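Local atomic coordinates of putative polysaccharide biosynthesis protein with aminopeptidase-like domain (Clostridium acetobutylicum, PDB entry 3K9T), a protein that binds one zinc ion per subunit and probably takes part in making modified polysaccharides, with no peptidase activity expected despite its aminopeptidase-like domain. Residues M193-L198 with L331-K336. Sequence-based numbering, arbitrary orientation. Where two conformers were deposited one is given.
With ZN (zinc ion), chain B.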
HETATM    1  N   MSE A 193      21.376   6.970 -36.573  1.00 27.63           N
HETATM    2  CA  MSE A 193      20.032   6.832 -36.025  1.00 27.68           C
HETATM    3  C   MSE A 193      19.871   7.986 -35.024  1.00 28.37           C
HETATM    4  O   MSE A 193      20.826   8.347 -34.315  1.00 28.01           O
HETATM    5  CB  MSE A 193      19.827   5.474 -35.360  1.00 28.81           C
HETATM    6  CG  MSE A 193      19.887   4.272 -36.340  1.00 31.09           C
HETATM    7 SE   MSE A 193      20.081   2.670 -35.341  0.75 13.57          SE
HETATM    8  CE  MSE A 193      21.982   2.847 -34.838  1.00 15.83           C
ATOM      9  N   CYS A 194      18.669   8.553 -34.983  1.00 25.85           N
ATOM     10  CA  CYS A 194      18.407   9.759 -34.241  1.00 26.29           C
ATOM     11  C   CYS A 194      17.931   9.583 -32.785  1.00 25.57           C
ATOM     12  O   CYS A 194      18.622  10.012 -31.892  1.00 25.96           O
ATOM     13  CB  CYS A 194      17.435  10.625 -35.045  1.00 28.03           C
ATOM     14  SG  CYS A 194      18.185  11.248 -36.583  1.00 26.07           S
ATOM     15  N   ASN A 195      16.778   8.968 -32.536  1.00 26.10           N
ATOM     16  CA  ASN A 195      16.288   8.814 -31.174  1.00 26.37           C
ATOM     17  C   ASN A 195      17.262   7.968 -30.343  1.00 25.28           C
ATOM     18  O   ASN A 195      17.660   8.337 -29.216  1.00 22.01           O
ATOM     19  CB  ASN A 195      14.862   8.240 -31.135  1.00 28.80           C
ATOM     20  CG  ASN A 195      14.003   8.849 -29.973  1.00 34.45           C
ATOM     21  OD1 ASN A 195      14.227   9.982 -29.561  1.00 27.53           O
ATOM     22  ND2 ASN A 195      13.024   8.093 -29.473  1.00 25.68           N
ATOM     23  N   ASP A 196      17.708   6.866 -30.933  1.00 26.68           N
ATOM     24  CA  ASP A 196      18.698   5.985 -30.313  1.00 24.26           C
ATOM     25  C   ASP A 196      19.992   6.007 -31.176  1.00 26.30           C
ATOM     26  O   ASP A 196      20.064   5.247 -32.135  1.00 29.48           O
ATOM     27  CB  ASP A 196      18.090   4.580 -30.215  1.00 22.33           C
ATOM     28  CG  ASP A 196      19.053   3.563 -29.663  1.00 22.52           C
ATOM     29  OD1 ASP A 196      19.943   3.974 -28.900  1.00 24.18           O
ATOM     30  OD2 ASP A 196      18.943   2.356 -30.000  1.00 19.92           O
ATOM     31  N   ASN A 197      21.000   6.862 -30.889  1.00 25.42           N
ATOM     32  CA  ASN A 197      21.013   7.797 -29.741  1.00 26.31           C
ATOM     33  C   ASN A 197      21.715   9.137 -29.948  1.00 29.36           C
ATOM     34  O   ASN A 197      22.497   9.569 -29.075  1.00 29.65           O
ATOM     35  CB  ASN A 197      21.612   7.150 -28.471  1.00 23.78           C
ATOM     36  CG  ASN A 197      21.506   8.059 -27.242  1.00 26.94           C
ATOM     37  OD1 ASN A 197      20.512   8.770 -27.056  1.00 20.58           O
ATOM     38  ND2 ASN A 197      22.549   8.057 -26.407  1.00 22.45           N
ATOM     39  N   LEU A 198      21.415   9.821 -31.058  1.00 27.71           N
ATOM     40  CA  LEU A 198      21.889  11.201 -31.211  1.00 26.12           C
ATOM     41  C   LEU A 198      21.063  12.122 -30.313  1.00 23.85           C
ATOM     42  O   LEU A 198      21.507  13.193 -29.963  1.00 26.77           O
ATOM     43  CB  LEU A 198      21.844  11.715 -32.676  1.00 22.98           C
ATOM     44  CG  LEU A 198      22.898  11.058 -33.545  1.00 27.81           C
ATOM     45  CD1 LEU A 198      22.835  11.568 -34.951  1.00 16.68           C
ATOM     46  CD2 LEU A 198      24.304  11.258 -32.917  1.00 16.54           C
ATOM     47  N   LEU A 331      16.059  11.594 -39.241  1.00 21.01           N
ATOM     48  CA  LEU A 331      15.898  12.995 -38.856  1.00 22.73           C
ATOM     49  C   LEU A 331      14.436  13.444 -38.693  1.00 22.14           C
ATOM     50  O   LEU A 331      14.066  14.148 -37.727  1.00 23.68           O
ATOM     51  CB  LEU A 331      16.683  13.875 -39.838  1.00 21.78           C
ATOM     52  CG  LEU A 331      18.214  13.764 -39.689  1.00 28.55           C
ATOM     53  CD1 LEU A 331      18.921  14.456 -40.849  1.00 20.55           C
ATOM     54  CD2 LEU A 331      18.706  14.331 -38.288  1.00 21.72           C
ATOM     55  N   CYS A 332      13.595  13.000 -39.614  1.00 22.64           N
ATOM     56  CA  CYS A 332      12.169  13.336 -39.569  0.50 22.24           C
ATOM     57  C   CYS A 332      11.455  12.696 -38.390  1.00 29.13           C
ATOM     58  O   CYS A 332      10.350  13.079 -38.062  1.00 29.33           O
ATOM     59  CB  CYS A 332      11.475  13.002 -40.885  0.50 22.52           C
ATOM     60  SG  CYS A 332      11.525  14.419 -42.007  0.50 28.85           S
ATOM     61  N   TYR A 333      12.108  11.744 -37.731  1.00 19.40           N
ATOM     62  CA  TYR A 333      11.547  11.130 -36.522  1.00 21.04           C
ATOM     63  C   TYR A 333      11.793  12.002 -35.279  1.00 31.62           C
ATOM     64  O   TYR A 333      11.052  11.914 -34.297  1.00 23.44           O
ATOM     65  CB  TYR A 333      12.071   9.683 -36.344  1.00 24.64           C
ATOM     66  CG  TYR A 333      11.520   8.957 -35.149  1.00 14.10           C
ATOM     67  CD1 TYR A 333      10.149   8.768 -34.982  1.00 33.90           C
ATOM     68  CD2 TYR A 333      12.375   8.485 -34.146  1.00 49.62           C
ATOM     69  CE1 TYR A 333       9.639   8.102 -33.829  1.00 24.21           C
ATOM     70  CE2 TYR A 333      11.880   7.818 -33.024  1.00 24.08           C
ATOM     71  CZ  TYR A 333      10.516   7.623 -32.880  1.00 38.61           C
ATOM     72  OH  TYR A 333      10.033   6.980 -31.770  1.00 28.17           O
HETATM   73  N   MSE A 334      12.836  12.824 -35.334  1.00 28.38           N
HETATM   74  CA  MSE A 334      13.076  13.856 -34.336  1.00 29.76           C
HETATM   75  C   MSE A 334      11.950  14.928 -34.437  1.00 32.89           C
HETATM   76  O   MSE A 334      11.515  15.304 -35.514  1.00 23.09           O
HETATM   77  CB  MSE A 334      14.428  14.527 -34.588  1.00 27.04           C
HETATM   78  CG  MSE A 334      15.647  13.623 -34.471  1.00 22.13           C
HETATM   79 SE   MSE A 334      15.669  12.939 -32.649  0.75 10.10          SE
HETATM   80  CE  MSE A 334      14.575  11.313 -32.732  1.00 11.30           C
ATOM     81  N   ASN A 335      11.484  15.388 -33.294  1.00 27.35           N
ATOM     82  CA  ASN A 335      10.453  16.402 -33.178  1.00 29.00           C
ATOM     83  C   ASN A 335      11.003  17.551 -32.306  1.00 26.22           C
ATOM     84  O   ASN A 335      11.452  17.307 -31.196  1.00 17.42           O
ATOM     85  CB  ASN A 335       9.242  15.765 -32.510  1.00 22.60           C
ATOM     86  CG  ASN A 335       8.145  16.727 -32.293  1.00 33.46           C
ATOM     87  OD1 ASN A 335       8.156  17.520 -31.337  1.00 35.55           O
ATOM     88  ND2 ASN A 335       7.165  16.678 -33.176  1.00 17.93           N
ATOM     89  N   LYS A 336      10.972  18.788 -32.795  1.00 26.41           N
ATOM     90  CA  LYS A 336      11.604  19.905 -32.070  1.00 29.07           C
ATOM     91  C   LYS A 336      10.996  20.179 -30.713  1.00 27.40           C
ATOM     92  O   LYS A 336      11.718  20.479 -29.749  1.00 28.83           O
ATOM     93  CB  LYS A 336      11.644  21.176 -32.923  1.00 32.90           C
ATOM     94  CG  LYS A 336      12.688  21.029 -34.040  1.00 52.56           C
ATOM     95  CD  LYS A 336      12.824  22.249 -34.921  1.00 82.81           C
ATOM     96  CE  LYS A 336      13.963  22.046 -35.905  1.00 55.90           C
ATOM     97  NZ  LYS A 336      13.962  22.995 -37.041  1.00 75.37           N
TER
HETATM   98 ZN    ZN B 435      20.239   0.984 -29.545  1.00 27.22          ZN
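Cys194 and Leu331, in the 3-10 turn 331-333, bring the two backbones closest, their CA atoms 6.2 Å apart. The contact is van der Waals in character. Cys194 is small and only weakly polar, which lets SG lie 3.6 Å from Leu331 CD2 and CB 3.5 Å from Met334 CG. Leu331 suits its place because its branched apolar end touches both this sulfur and helix 12-26. Met334, a selenomethionine, has a flexible unbranched chain, bent at chi2 and chi3, whose CE comes 3.2 Å from Asn195 N and also touches Asn195 CB. Tyr333 CG is anti to the backbone N (chi1 -178°), and the flat ring offers its edge to Asn195, CE2 standing 3.6 Å from CB. The amide and ring planes are nearly perpendicular, 87° apart. An amide suits this buried place because both its ends are satisfied: Asn195 OD1 accepts from Gly255 N, and ND2 donates to Asp256. The Asp196 carboxylate leads off to the zinc, bound through OD2 at 1.9 Å with His190 and His325; a cis peptide bond follows Asp196. The contact thus flanks the zinc site of the aminopeptidase-like region, whose family belongs to the zinc exopeptidase clan. Asp329 accepts hydrogen bonds from the backbone N of Asn195 and Asp196, tying segment 193-198, which leads into helix 194-211, to the loop after strand 311-315. That loop runs into helix 336-355, which Asn335 N-caps, and helix 12-26 packs against Leu331 and Leu198.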